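Phosphatase (Mycoplasma pneumoniae M129, PDB 1T71) probably hydrolyses phosphoester bonds, perhaps as a 2',3'-cyclic-nucleotide phosphodiesterase, using a pair of iron ions bound at its active site. Local coordinates at residues 4-9 against 245-250; 191-196 against 255-260. All coordinates share one frame; numbering follows the deposited sequence.

Contact 1 (4-9 against 245-250); sequences SIKFIF and GVFFEV
F7 and F248 face each other as a hydrogen-bonded antiparallel pair where strands 6-9 and 245-249 join in one of the two mixed sheets of this calcineurin-like metallophosphatase fold. Their rings are almost parallel, 4° apart, but offset, so that little of one covers the other. What lies over the F248 ring is instead F7 CB, 3.7 Å from the ring centroid, a CH-pi contact. F248 reaches it from the crowded chi1 of 66°; V250 CG2 meets F7 CE1 at 3.7 Å. I154, from strand 152-158 of the other sheet, touches both F7 and F248, so this face belongs to the core between the sheets. On the face carrying K6, I8, F247 and E249, the edge of the F247 ring lies near I8 CG1, and Y33 stacks on that ring. In the backbone ladder F7 N to F248 O is 2.8 Å and runs nearly along the C=O axis, whereas F248 N returns to F7 O from above the carbonyl plane. At the strand end K6 and E249 lie side by side, K6 NZ 4.4 Å from E249 OE1, too far for a salt bridge, while S4 OG donates to the anti lone pair of E249 OE1 at 2.8 Å.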
loop_
_atom_site.group_PDB
_atom_site.type_symbol
_atom_site.label_atom_id
_atom_site.label_comp_id
_atom_site.label_asym_id
_atom_site.label_seq_id
_atom_site.Cartn_x
_atom_site.Cartn_y
_atom_site.Cartn_z
ATOM N N SER A 4 22.180 9.714 -1.148
ATOM C CA SER A 4 21.076 8.926 -0.644
ATOM C C SER A 4 19.942 8.944 -1.650
ATOM O O SER A 4 19.987 9.668 -2.642
ATOM C CB SER A 4 20.583 9.514 0.674
ATOM O OG SER A 4 20.088 10.828 0.491
ATOM N N ILE A 5 18.923 8.138 -1.384
ATOM C CA ILE A 5 17.758 8.077 -2.241
ATOM C C ILE A 5 16.567 8.403 -1.345
ATOM O O ILE A 5 16.381 7.797 -0.290
ATOM C CB ILE A 5 17.601 6.682 -2.862
ATOM C CG1 ILE A 5 18.870 6.325 -3.637
ATOM C CG2 ILE A 5 16.407 6.660 -3.796
ATOM C CD1 ILE A 5 18.902 4.906 -4.176
ATOM N N LYS A 6 15.786 9.393 -1.761
ATOM C CA LYS A 6 14.627 9.826 -1.006
ATOM C C LYS A 6 13.358 9.258 -1.618
ATOM O O LYS A 6 13.087 9.460 -2.804
ATOM C CB LYS A 6 14.593 11.353 -0.977
ATOM C CG LYS A 6 15.748 11.928 -0.188
ATOM C CD LYS A 6 15.945 13.414 -0.395
ATOM C CE LYS A 6 17.194 13.873 0.343
ATOM N NZ LYS A 6 17.678 15.198 -0.126
ATOM N N PHE A 7 12.593 8.528 -0.807
ATOM C CA PHE A 7 11.355 7.907 -1.274
ATOM C C PHE A 7 10.107 8.433 -0.590
ATOM O O PHE A 7 10.168 9.027 0.486
ATOM C CB PHE A 7 11.347 6.395 -1.022
ATOM C CG PHE A 7 12.517 5.652 -1.586
ATOM C CD1 PHE A 7 13.756 5.697 -0.956
ATOM C CD2 PHE A 7 12.356 4.831 -2.698
ATOM C CE1 PHE A 7 14.819 4.924 -1.416
ATOM C CE2 PHE A 7 13.409 4.054 -3.168
ATOM C CZ PHE A 7 14.648 4.099 -2.525
ATOM N N ILE A 8 8.970 8.167 -1.224
ATOM C CA ILE A 8 7.657 8.514 -0.694
ATOM C C ILE A 8 6.782 7.296 -0.971
ATOM O O ILE A 8 6.636 6.887 -2.124
ATOM C CB ILE A 8 7.028 9.738 -1.400
ATOM C CG1 ILE A 8 7.631 11.031 -0.851
ATOM C CG2 ILE A 8 5.508 9.735 -1.187
ATOM C CD1 ILE A 8 7.064 12.296 -1.502
ATOM N N PHE A 9 6.227 6.704 0.083
ATOM C CA PHE A 9 5.360 5.537 -0.063
ATOM C C PHE A 9 3.956 5.891 0.436
ATOM O O PHE A 9 3.785 6.280 1.591
ATOM C CB PHE A 9 5.919 4.350 0.733
ATOM C CG PHE A 9 5.132 3.082 0.556
ATOM C CD1 PHE A 9 3.882 2.933 1.143
ATOM C CD2 PHE A 9 5.617 2.059 -0.254
ATOM C CE1 PHE A 9 3.116 1.782 0.922
ATOM C CE2 PHE A 9 4.863 0.909 -0.482
ATOM C CZ PHE A 9 3.609 0.771 0.105
ATOM N N GLY A 245 0.932 8.416 4.107
ATOM C CA GLY A 245 2.111 7.804 3.537
ATOM C C GLY A 245 3.327 7.921 4.422
ATOM O O GLY A 245 3.251 8.369 5.571
ATOM N N VAL A 246 4.457 7.501 3.877
ATOM C CA VAL A 246 5.710 7.550 4.595
ATOM C C VAL A 246 6.834 8.052 3.701
ATOM O O VAL A 246 6.987 7.596 2.560
ATOM C CB VAL A 246 6.112 6.155 5.103
ATOM C CG1 VAL A 246 7.523 6.197 5.684
ATOM C CG2 VAL A 246 5.115 5.673 6.140
ATOM N N PHE A 247 7.595 9.011 4.214
ATOM C CA PHE A 247 8.753 9.514 3.498
ATOM C C PHE A 247 9.957 8.883 4.179
ATOM O O PHE A 247 10.010 8.827 5.406
ATOM C CB PHE A 247 8.877 11.035 3.603
ATOM C CG PHE A 247 10.291 11.532 3.435
ATOM C CD1 PHE A 247 11.103 11.750 4.548
ATOM C CD2 PHE A 247 10.835 11.709 2.169
ATOM C CE1 PHE A 247 12.447 12.131 4.394
ATOM C CE2 PHE A 247 12.172 12.087 2.003
ATOM C CZ PHE A 247 12.981 12.297 3.119
ATOM N N PHE A 248 10.905 8.382 3.397
ATOM C CA PHE A 248 12.110 7.811 3.983
ATOM C C PHE A 248 13.284 7.944 3.034
ATOM O O PHE A 248 13.116 7.876 1.817
ATOM C CB PHE A 248 11.920 6.329 4.371
ATOM C CG PHE A 248 11.718 5.402 3.204
ATOM C CD1 PHE A 248 10.475 5.285 2.593
ATOM C CD2 PHE A 248 12.769 4.619 2.734
ATOM C CE1 PHE A 248 10.275 4.399 1.527
ATOM C CE2 PHE A 248 12.587 3.731 1.672
ATOM C CZ PHE A 248 11.332 3.621 1.066
ATOM N N GLU A 249 14.471 8.165 3.592
ATOM C CA GLU A 249 15.664 8.270 2.764
ATOM C C GLU A 249 16.745 7.325 3.271
ATOM O O GLU A 249 17.049 7.266 4.466
ATOM C CB GLU A 249 16.180 9.712 2.702
ATOM C CG GLU A 249 17.056 10.160 3.840
ATOM C CD GLU A 249 17.658 11.530 3.571
ATOM O OE1 GLU A 249 18.316 11.698 2.519
ATOM O OE2 GLU A 249 17.470 12.438 4.410
ATOM N N VAL A 250 17.301 6.565 2.340
ATOM C CA VAL A 250 18.324 5.588 2.643
ATOM C C VAL A 250 19.688 6.231 2.428
ATOM O O VAL A 250 19.788 7.436 2.218
ATOM C CB VAL A 250 18.157 4.357 1.719
ATOM C CG1 VAL A 250 18.982 3.185 2.227
ATOM C CG2 VAL A 250 16.687 3.979 1.641
#

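Contact 2 (191-196 against 255-260); sequences LRITPK and KKVIKT
I193 lays its CG1-CD1 arm across residues V257 to T260, which lead into strand 259-267, at the outer margin where the two mixed sheets of the metallophosphatase sandwich approach each other. Strand 192-193 is an outermost strand of one sheet and 259-267 of the other. The two segments share no hydrogen bond; the backbone tie lies just beside them, between V257 and G197. I193 CG1, anti to its own carbonyl carbon at chi1 -68°, rests over two neighbouring methyls, V257 CG1 and T260 CG2, each 3.9 Å away. Beyond it CD1 presses on backbone, 3.5 Å from I258 C. The chain there is a classic beta bulge, I258 and K259 both facing E249 of the adjoining strand. Further along, both methyls of L191 approach T260 obliquely, CD2 reaching T260 CB at 4.0 Å. A199, on the strand beside 192-193, touches V257 and T260 as well, and F248 also packs on T260, which ties this margin to the core. At the exposed end K256, bent at chi2, brings NZ within 3.8 Å of K196 O, too long for a bond. The turn after I193 is braced internally: T194 OG1 accepts from K196 N in an ST turn and also bonds D173 and S198. R192 NE donates to I193 O at 2.9 Å, the oxygen lying close to the guanidinium plane.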
loop_
_atom_site.group_PDB
_atom_site.type_symbol
_atom_site.label_atom_id
_atom_site.label_comp_id
_atom_site.label_asym_id
_atom_site.label_seq_id
_atom_site.Cartn_x
_atom_site.Cartn_y
_atom_site.Cartn_z
ATOM N N LEU A 191 5.588 4.427 13.015
ATOM C CA LEU A 191 6.753 4.780 12.204
ATOM C C LEU A 191 8.063 5.057 12.928
ATOM O O LEU A 191 8.107 5.840 13.877
ATOM C CB LEU A 191 6.426 5.990 11.323
ATOM C CG LEU A 191 6.886 6.037 9.854
ATOM C CD1 LEU A 191 7.209 7.477 9.491
ATOM C CD2 LEU A 191 8.093 5.154 9.605
ATOM N N ARG A 192 9.132 4.417 12.461
ATOM C CA ARG A 192 10.458 4.639 13.024
ATOM C C ARG A 192 11.546 3.921 12.248
ATOM O O ARG A 192 11.276 3.026 11.436
ATOM C CB ARG A 192 10.533 4.163 14.481
ATOM C CG ARG A 192 10.578 2.642 14.637
ATOM C CD ARG A 192 10.912 2.229 16.072
ATOM N NE ARG A 192 12.323 2.445 16.386
ATOM C CZ ARG A 192 12.871 2.225 17.579
ATOM N NH1 ARG A 192 12.131 1.782 18.594
ATOM N NH2 ARG A 192 14.169 2.441 17.759
ATOM N N ILE A 193 12.781 4.344 12.504
ATOM C CA ILE A 193 13.956 3.713 11.934
ATOM C C ILE A 193 14.160 2.686 13.046
ATOM O O ILE A 193 14.130 3.051 14.223
ATOM C CB ILE A 193 15.163 4.685 11.895
ATOM C CG1 ILE A 193 14.895 5.807 10.890
ATOM C CG2 ILE A 193 16.442 3.921 11.549
ATOM C CD1 ILE A 193 16.038 6.805 10.742
ATOM N N THR A 194 14.326 1.414 12.697
ATOM C CA THR A 194 14.491 0.375 13.714
ATOM C C THR A 194 15.905 0.358 14.287
ATOM O O THR A 194 16.815 0.971 13.728
ATOM C CB THR A 194 14.200 -1.030 13.141
ATOM O OG1 THR A 194 15.243 -1.393 12.230
ATOM C CG2 THR A 194 12.852 -1.051 12.392
ATOM N N PRO A 195 16.106 -0.346 15.415
ATOM C CA PRO A 195 17.426 -0.437 16.049
ATOM C C PRO A 195 18.432 -1.115 15.124
ATOM O O PRO A 195 19.639 -1.081 15.390
ATOM C CB PRO A 195 17.159 -1.280 17.298
ATOM C CG PRO A 195 15.735 -0.958 17.627
ATOM C CD PRO A 195 15.076 -0.973 16.264
ATOM N N LYS A 196 17.927 -1.744 14.057
ATOM C CA LYS A 196 18.770 -2.434 13.077
ATOM C C LYS A 196 18.975 -1.617 11.801
ATOM O O LYS A 196 19.623 -2.078 10.867
ATOM C CB LYS A 196 18.172 -3.787 12.690
ATOM C CG LYS A 196 18.745 -4.992 13.422
ATOM C CD LYS A 196 18.007 -5.296 14.698
ATOM C CE LYS A 196 18.416 -6.667 15.241
ATOM N NZ LYS A 196 18.178 -7.756 14.254
ATOM N N LYS A 255 23.526 1.739 3.194
ATOM C CA LYS A 255 22.223 1.188 2.856
ATOM C C LYS A 255 21.347 0.957 4.084
ATOM O O LYS A 255 20.683 -0.063 4.228
ATOM C CB LYS A 255 22.356 -0.067 1.970
ATOM C CG LYS A 255 22.972 -1.303 2.569
ATOM C CD LYS A 255 23.484 -2.199 1.433
ATOM C CE LYS A 255 23.453 -3.681 1.795
ATOM N NZ LYS A 255 22.048 -4.202 1.913
ATOM N N LYS A 256 21.367 1.955 4.962
ATOM C CA LYS A 256 20.578 1.977 6.186
ATOM C C LYS A 256 19.629 3.160 6.008
ATOM O O LYS A 256 19.962 4.125 5.308
ATOM C CB LYS A 256 21.464 2.249 7.408
ATOM C CG LYS A 256 22.556 1.230 7.644
ATOM C CD LYS A 256 21.971 -0.146 7.900
ATOM C CE LYS A 256 23.064 -1.135 8.257
ATOM N NZ LYS A 256 22.521 -2.495 8.510
ATOM N N VAL A 257 18.451 3.093 6.617
ATOM C CA VAL A 257 17.523 4.202 6.511
ATOM C C VAL A 257 18.077 5.291 7.413
ATOM O O VAL A 257 18.444 5.039 8.559
ATOM C CB VAL A 257 16.107 3.811 6.967
ATOM C CG1 VAL A 257 15.215 5.049 7.036
ATOM C CG2 VAL A 257 15.525 2.799 5.992
ATOM N N ILE A 258 18.134 6.501 6.884
ATOM C CA ILE A 258 18.673 7.638 7.612
ATOM C C ILE A 258 17.607 8.580 8.141
ATOM O O ILE A 258 17.866 9.366 9.048
ATOM C CB ILE A 258 19.647 8.431 6.702
ATOM C CG1 ILE A 258 20.939 7.636 6.524
ATOM C CG2 ILE A 258 19.938 9.804 7.287
ATOM C CD1 ILE A 258 21.934 8.312 5.605
ATOM N N LYS A 259 16.409 8.502 7.578
ATOM C CA LYS A 259 15.334 9.378 8.012
ATOM C C LYS A 259 13.960 8.878 7.591
ATOM O O LYS A 259 13.819 8.205 6.571
ATOM C CB LYS A 259 15.580 10.790 7.461
ATOM C CG LYS A 259 14.425 11.760 7.652
ATOM C CD LYS A 259 14.868 13.214 7.519
ATOM C CE LYS A 259 15.798 13.612 8.669
ATOM N NZ LYS A 259 16.031 15.096 8.734
ATOM N N THR A 260 12.955 9.197 8.402
ATOM C CA THR A 260 11.577 8.819 8.125
ATOM C C THR A 260 10.633 9.845 8.725
ATOM O O THR A 260 10.921 10.436 9.764
ATOM C CB THR A 260 11.201 7.455 8.731
ATOM O OG1 THR A 260 11.327 7.517 10.158
ATOM C CG2 THR A 260 12.089 6.360 8.176
#

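Strand 241-249 leads through a short connection to strand 259-267, its neighbour in the sheet, so contact 2 begins one strand beyond contact 1; their centres are 10 Å apart. E249 joins the two. Its side chain shares a sheet face with K6, and, as the non-hydrogen-bonded partner of K6, it turns its backbone to the other flank, where it probably bonds the bulge, E249 O to I258 N at 2.8 Å and E249 N to K259 O at 3.0 Å. V250 CG1 also packs on K256 O, at 3.4 Å. The iron site lies toward the F9 end of contact 1: the F9 side chain is about 11 Å from an iron ion and about 7 Å from that of the ligand D12. Contact 2 lies at the surface, away from the metals.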